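Local structure of Rv3651-like N-terminal domain-containing protein (Mycobacterium tuberculosis, 4Q6U) at residues 263-277 and 301-313. The protein is of unknown function but carries three sensor-type domains, one GAF-like and two PAS-like, and so probably takes part in sensing or signalling. Numbering follows the deposited sequence.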
loop_
_atom_site.group_PDB
_atom_site.type_symbol
_atom_site.label_atom_id
_atom_site.label_comp_id
_atom_site.label_asym_id
_atom_site.label_seq_id
_atom_site.Cartn_x
_atom_site.Cartn_y
_atom_site.Cartn_z
ATOM N N PHE B 263 8.234 27.904 -8.736
ATOM C CA PHE B 263 9.585 28.471 -8.863
ATOM C C PHE B 263 10.006 28.532 -10.318
ATOM O O PHE B 263 10.696 29.459 -10.726
ATOM C CB PHE B 263 10.651 27.660 -8.110
ATOM C CG PHE B 263 10.278 27.278 -6.722
ATOM C CD1 PHE B 263 9.482 28.095 -5.942
ATOM C CD2 PHE B 263 10.732 26.080 -6.194
ATOM C CE1 PHE B 263 9.135 27.716 -4.657
ATOM C CE2 PHE B 263 10.392 25.697 -4.922
ATOM C CZ PHE B 263 9.593 26.516 -4.145
ATOM N N TYR B 264 9.618 27.525 -11.095
ATOM C CA TYR B 264 10.043 27.472 -12.489
ATOM C C TYR B 264 8.913 26.950 -13.390
ATOM O O TYR B 264 7.923 26.411 -12.908
ATOM C CB TYR B 264 11.309 26.614 -12.620
ATOM C CG TYR B 264 11.084 25.107 -12.571
ATOM C CD1 TYR B 264 10.877 24.446 -11.368
ATOM C CD2 TYR B 264 11.109 24.349 -13.730
ATOM C CE1 TYR B 264 10.682 23.074 -11.336
ATOM C CE2 TYR B 264 10.914 22.979 -13.706
ATOM C CZ TYR B 264 10.705 22.346 -12.512
ATOM O OH TYR B 264 10.516 20.985 -12.503
ATOM N N ASP B 265 9.060 27.133 -14.698
ATOM C CA ASP B 265 7.990 26.801 -15.635
ATOM C C ASP B 265 8.111 25.357 -16.100
ATOM O O ASP B 265 8.549 25.093 -17.224
ATOM C CB ASP B 265 8.014 27.760 -16.838
ATOM C CG ASP B 265 6.686 27.796 -17.587
ATOM O OD1 ASP B 265 5.868 26.864 -17.426
ATOM O OD2 ASP B 265 6.462 28.753 -18.352
ATOM N N TRP B 266 7.716 24.429 -15.228
ATOM C CA TRP B 266 7.736 23.007 -15.542
ATOM C C TRP B 266 6.688 22.646 -16.598
ATOM O O TRP B 266 6.864 21.680 -17.336
ATOM C CB TRP B 266 7.517 22.162 -14.264
ATOM C CG TRP B 266 6.250 22.489 -13.533
ATOM C CD1 TRP B 266 6.055 23.499 -12.630
ATOM C CD2 TRP B 266 4.997 21.805 -13.643
ATOM N NE1 TRP B 266 4.755 23.488 -12.180
ATOM C CE2 TRP B 266 4.089 22.455 -12.780
ATOM C CE3 TRP B 266 4.557 20.703 -14.386
ATOM C CZ2 TRP B 266 2.758 22.043 -12.647
ATOM C CZ3 TRP B 266 3.234 20.288 -14.243
ATOM C CH2 TRP B 266 2.354 20.963 -13.385
ATOM N N ARG B 267 5.610 23.423 -16.680
ATOM C CA ARG B 267 4.543 23.112 -17.643
ATOM C C ARG B 267 4.952 23.438 -19.081
ATOM O O ARG B 267 4.785 22.616 -19.984
ATOM C CB ARG B 267 3.255 23.854 -17.271
ATOM C CG ARG B 267 2.547 23.241 -16.055
ATOM C CD ARG B 267 1.208 23.905 -15.749
ATOM N NE ARG B 267 0.284 23.821 -16.876
ATOM C CZ ARG B 267 -0.116 24.870 -17.587
ATOM N NH1 ARG B 267 0.313 26.082 -17.274
ATOM N NH2 ARG B 267 -0.947 24.709 -18.605
ATOM N N ARG B 268 5.499 24.627 -19.291
ATOM C CA ARG B 268 5.932 25.024 -20.637
ATOM C C ARG B 268 7.086 24.146 -21.114
ATOM O O ARG B 268 7.133 23.744 -22.279
ATOM C CB ARG B 268 6.356 26.489 -20.658
ATOM C CG ARG B 268 6.673 27.033 -22.062
ATOM C CD ARG B 268 7.401 28.352 -21.974
ATOM N NE ARG B 268 8.815 28.165 -21.644
ATOM C CZ ARG B 268 9.439 28.758 -20.629
ATOM N NH1 ARG B 268 8.779 29.593 -19.835
ATOM N NH2 ARG B 268 10.728 28.520 -20.411
ATOM N N SER B 269 8.017 23.842 -20.211
ATOM C CA SER B 269 9.223 23.133 -20.624
ATOM C C SER B 269 9.008 21.617 -20.710
ATOM O O SER B 269 9.924 20.882 -21.075
ATOM C CB SER B 269 10.395 23.462 -19.684
ATOM O OG SER B 269 10.145 22.985 -18.369
ATOM N N ALA B 270 7.798 21.146 -20.408
ATOM C CA ALA B 270 7.506 19.723 -20.561
ATOM C C ALA B 270 7.678 19.308 -22.022
ATOM O O ALA B 270 8.266 18.264 -22.316
ATOM C CB ALA B 270 6.102 19.402 -20.081
ATOM N N ALA B 271 7.196 20.145 -22.935
ATOM C CA ALA B 271 7.239 19.799 -24.351
ATOM C C ALA B 271 8.096 20.745 -25.197
ATOM O O ALA B 271 8.416 20.429 -26.345
ATOM C CB ALA B 271 5.809 19.752 -24.916
ATOM N N ASP B 272 8.476 21.896 -24.650
ATOM C CA ASP B 272 9.151 22.903 -25.473
ATOM C C ASP B 272 10.366 23.467 -24.788
ATOM O O ASP B 272 10.299 23.865 -23.634
ATOM C CB ASP B 272 8.186 24.035 -25.817
ATOM C CG ASP B 272 8.663 24.896 -26.982
ATOM O OD1 ASP B 272 9.542 24.463 -27.757
ATOM O OD2 ASP B 272 8.132 26.014 -27.131
ATOM N N GLY B 273 11.469 23.521 -25.526
ATOM C CA GLY B 273 12.685 24.152 -25.064
ATOM C C GLY B 273 13.561 23.276 -24.200
ATOM O O GLY B 273 13.269 22.101 -23.985
ATOM N N PRO B 274 14.656 23.850 -23.703
ATOM C CA PRO B 274 15.581 23.135 -22.817
ATOM C C PRO B 274 14.887 22.756 -21.514
ATOM O O PRO B 274 14.078 23.542 -21.022
ATOM C CB PRO B 274 16.704 24.152 -22.589
ATOM C CG PRO B 274 16.077 25.487 -22.866
ATOM C CD PRO B 274 15.075 25.241 -23.955
ATOM N N ARG B 275 15.154 21.564 -20.987
ATOM C CA ARG B 275 14.567 21.161 -19.714
ATOM C C ARG B 275 15.428 21.702 -18.582
ATOM O O ARG B 275 14.964 21.945 -17.468
ATOM C CB ARG B 275 14.470 19.646 -19.595
ATOM C CG ARG B 275 13.647 18.937 -20.642
ATOM C CD ARG B 275 13.762 17.449 -20.383
ATOM N NE ARG B 275 13.277 16.624 -21.481
ATOM C CZ ARG B 275 12.038 16.161 -21.568
ATOM N NH1 ARG B 275 11.153 16.458 -20.628
ATOM N NH2 ARG B 275 11.683 15.408 -22.599
ATOM N N LEU B 276 16.706 21.846 -18.880
ATOM C CA LEU B 276 17.655 22.420 -17.945
ATOM C C LEU B 276 18.676 23.228 -18.715
ATOM O O LEU B 276 18.761 23.135 -19.944
ATOM C CB LEU B 276 18.345 21.334 -17.114
ATOM C CG LEU B 276 18.658 19.951 -17.700
ATOM C CD1 LEU B 276 19.397 20.035 -19.030
ATOM C CD2 LEU B 276 19.461 19.126 -16.692
ATOM N N HIS B 277 19.445 24.030 -17.994
ATOM C CA HIS B 277 20.548 24.741 -18.610
ATOM C C HIS B 277 21.526 23.722 -19.180
ATOM O O HIS B 277 21.881 22.759 -18.503
ATOM C CB HIS B 277 21.235 25.652 -17.597
ATOM C CG HIS B 277 22.005 26.771 -18.219
ATOM N ND1 HIS B 277 23.217 26.582 -18.846
ATOM C CD2 HIS B 277 21.737 28.096 -18.308
ATOM C CE1 HIS B 277 23.664 27.742 -19.296
ATOM N NE2 HIS B 277 22.784 28.676 -18.981
ATOM N N ARG B 301 19.975 25.158 -12.914
ATOM C CA ARG B 301 19.208 26.218 -13.540
ATOM C C ARG B 301 18.097 25.595 -14.380
ATOM O O ARG B 301 18.357 24.852 -15.324
ATOM C CB ARG B 301 20.115 27.124 -14.371
ATOM C CG ARG B 301 20.983 28.041 -13.510
ATOM C CD ARG B 301 22.132 28.647 -14.311
ATOM N NE ARG B 301 23.143 27.641 -14.618
ATOM C CZ ARG B 301 24.253 27.879 -15.306
ATOM N NH1 ARG B 301 24.509 29.097 -15.772
ATOM N NH2 ARG B 301 25.111 26.894 -15.532
ATOM N N LEU B 302 16.859 25.879 -13.991
ATOM C CA LEU B 302 15.674 25.363 -14.676
ATOM C C LEU B 302 14.965 26.506 -15.408
ATOM O O LEU B 302 15.130 27.661 -15.037
ATOM C CB LEU B 302 14.741 24.691 -13.669
ATOM C CG LEU B 302 15.402 23.545 -12.897
ATOM C CD1 LEU B 302 14.471 22.994 -11.838
ATOM C CD2 LEU B 302 15.810 22.456 -13.874
ATOM N N PRO B 303 14.172 26.187 -16.448
ATOM C CA PRO B 303 13.503 27.224 -17.250
ATOM C C PRO B 303 12.581 28.134 -16.442
ATOM O O PRO B 303 11.735 27.647 -15.710
ATOM C CB PRO B 303 12.677 26.415 -18.260
ATOM C CG PRO B 303 13.289 25.073 -18.291
ATOM C CD PRO B 303 13.831 24.829 -16.908
ATOM N N GLY B 304 12.735 29.446 -16.590
ATOM C CA GLY B 304 11.894 30.392 -15.876
ATOM C C GLY B 304 10.583 30.780 -16.546
ATOM O O GLY B 304 10.365 30.535 -17.740
ATOM N N HIS B 305 9.707 31.395 -15.757
ATOM C CA HIS B 305 8.459 31.963 -16.250
ATOM C C HIS B 305 8.672 33.285 -17.001
ATOM O O HIS B 305 8.160 33.468 -18.113
ATOM C CB HIS B 305 7.488 32.181 -15.088
ATOM C CG HIS B 305 6.843 30.921 -14.597
ATOM N ND1 HIS B 305 7.243 30.283 -13.440
ATOM C CD2 HIS B 305 5.832 30.180 -15.107
ATOM C CE1 HIS B 305 6.501 29.206 -13.259
ATOM N NE2 HIS B 305 5.638 29.116 -14.256
ATOM N N ASP B 306 9.423 34.199 -16.393
ATOM C CA ASP B 306 9.660 35.519 -16.982
ATOM C C ASP B 306 11.082 35.670 -17.513
ATOM O O ASP B 306 11.331 36.416 -18.464
ATOM C CB ASP B 306 9.381 36.615 -15.956
ATOM C CG ASP B 306 8.013 36.486 -15.331
ATOM O OD1 ASP B 306 7.017 36.457 -16.085
ATOM O OD2 ASP B 306 7.936 36.401 -14.087
ATOM N N VAL B 307 12.017 34.971 -16.880
ATOM C CA VAL B 307 13.398 34.954 -17.344
ATOM C C VAL B 307 13.740 33.586 -17.923
ATOM O O VAL B 307 12.968 32.634 -17.787
ATOM C CB VAL B 307 14.383 35.304 -16.216
ATOM C CG1 VAL B 307 14.216 36.767 -15.801
ATOM C CG2 VAL B 307 14.200 34.363 -15.027
ATOM N N ASP B 308 14.890 33.493 -18.581
ATOM C CA ASP B 308 15.297 32.246 -19.212
ATOM C C ASP B 308 15.587 31.167 -18.168
ATOM O O ASP B 308 15.123 30.028 -18.279
ATOM C CB ASP B 308 16.527 32.472 -20.099
ATOM C CG ASP B 308 16.185 33.161 -21.412
ATOM O OD1 ASP B 308 15.009 33.105 -21.822
ATOM O OD2 ASP B 308 17.095 33.753 -22.033
ATOM N N TRP B 309 16.342 31.533 -17.139
ATOM C CA TRP B 309 16.813 30.549 -16.181
ATOM C C TRP B 309 16.565 30.965 -14.738
ATOM O O TRP B 309 16.673 32.140 -14.386
ATOM C CB TRP B 309 18.303 30.276 -16.408
ATOM C CG TRP B 309 18.585 29.750 -17.784
ATOM C CD1 TRP B 309 19.260 30.388 -18.789
ATOM C CD2 TRP B 309 18.172 28.487 -18.318
ATOM N NE1 TRP B 309 19.305 29.591 -19.907
ATOM C CE2 TRP B 309 18.642 28.421 -19.647
ATOM C CE3 TRP B 309 17.454 27.404 -17.802
ATOM C CZ2 TRP B 309 18.419 27.315 -20.464
ATOM C CZ3 TRP B 309 17.234 26.305 -18.613
ATOM C CH2 TRP B 309 17.712 26.271 -19.929
ATOM N N VAL B 310 16.225 29.978 -13.915
ATOM C CA VAL B 310 15.987 30.180 -12.493
ATOM C C VAL B 310 16.751 29.123 -11.705
ATOM O O VAL B 310 16.568 27.933 -11.939
ATOM C CB VAL B 310 14.474 30.106 -12.160
ATOM C CG1 VAL B 310 14.253 29.998 -10.668
ATOM C CG2 VAL B 310 13.754 31.327 -12.724
ATOM N N PRO B 311 17.635 29.555 -10.791
ATOM C CA PRO B 311 18.367 28.599 -9.952
ATOM C C PRO B 311 17.452 27.912 -8.949
ATOM O O PRO B 311 16.703 28.578 -8.247
ATOM C CB PRO B 311 19.413 29.473 -9.239
ATOM C CG PRO B 311 18.863 30.863 -9.306
ATOM C CD PRO B 311 18.101 30.940 -10.598
ATOM N N VAL B 312 17.502 26.588 -8.906
ATOM C CA VAL B 312 16.653 25.812 -8.001
ATOM C C VAL B 312 17.515 24.794 -7.293
ATOM O O VAL B 312 18.301 24.097 -7.937
ATOM C CB VAL B 312 15.515 25.067 -8.733
ATOM C CG1 VAL B 312 14.780 24.097 -7.765
ATOM C CG2 VAL B 312 14.543 26.050 -9.396
ATOM N N HIS B 313 17.373 24.704 -5.974
ATOM C CA HIS B 313 18.132 23.725 -5.214
ATOM C C HIS B 313 17.428 22.371 -5.281
ATOM O O HIS B 313 16.259 22.236 -4.907
ATOM C CB HIS B 313 18.312 24.167 -3.764
ATOM C CG HIS B 313 19.150 23.224 -2.956
ATOM N ND1 HIS B 313 18.640 22.073 -2.393
ATOM C CD2 HIS B 313 20.463 23.255 -2.634
ATOM C CE1 HIS B 313 19.605 21.441 -1.749
ATOM N NE2 HIS B 313 20.721 22.134 -1.880
#
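Backbone bonds from Asp265 N to Pro303 O (2.9 Å) and from His277 N to Arg301 O (3.0 Å) hold segment 263-277 of a long loop, near both its ends, to edge strand 296-303, beside its antiparallel hairpin with strand 309-320, in the C-terminal PAS-like domain. Between these bonds the loop arches over Pro303, whose compact ring fits against Ser269 CB and the carbonyls of Pro274 and Arg275. Asp265, centre of an inverse gamma turn, also forms an Asx motif: its OD1 accepts Arg268 N from above the carboxylate plane, while OD2 salt-bridges Arg268 NH1. That NH1 reaches on to Gly304 O (2.8 Å), in the guanidinium plane, so one long arginine ties loop to hairpin. Asp265 CB makes a CH-pi contact over the His305 face. Branched, apolar Leu302 suits its buried place, laying CD1 over the Tyr264 ring centre (CH-pi, 3.7 Å). His277, CG anti to its own N (chi1 -158°), turns its edge to the Trp309 face, His277 CD2 lying 3.3 Å from Trp309 NE1; a bond from Asp279 N to ND1 helps fix the imidazole's rotation. The Arg301 guanidinium, salt-bridged to Asp280, lies flat on the His277 ring, planes 4° apart, Arg301 NH1 3.7 Å from His277 NE2.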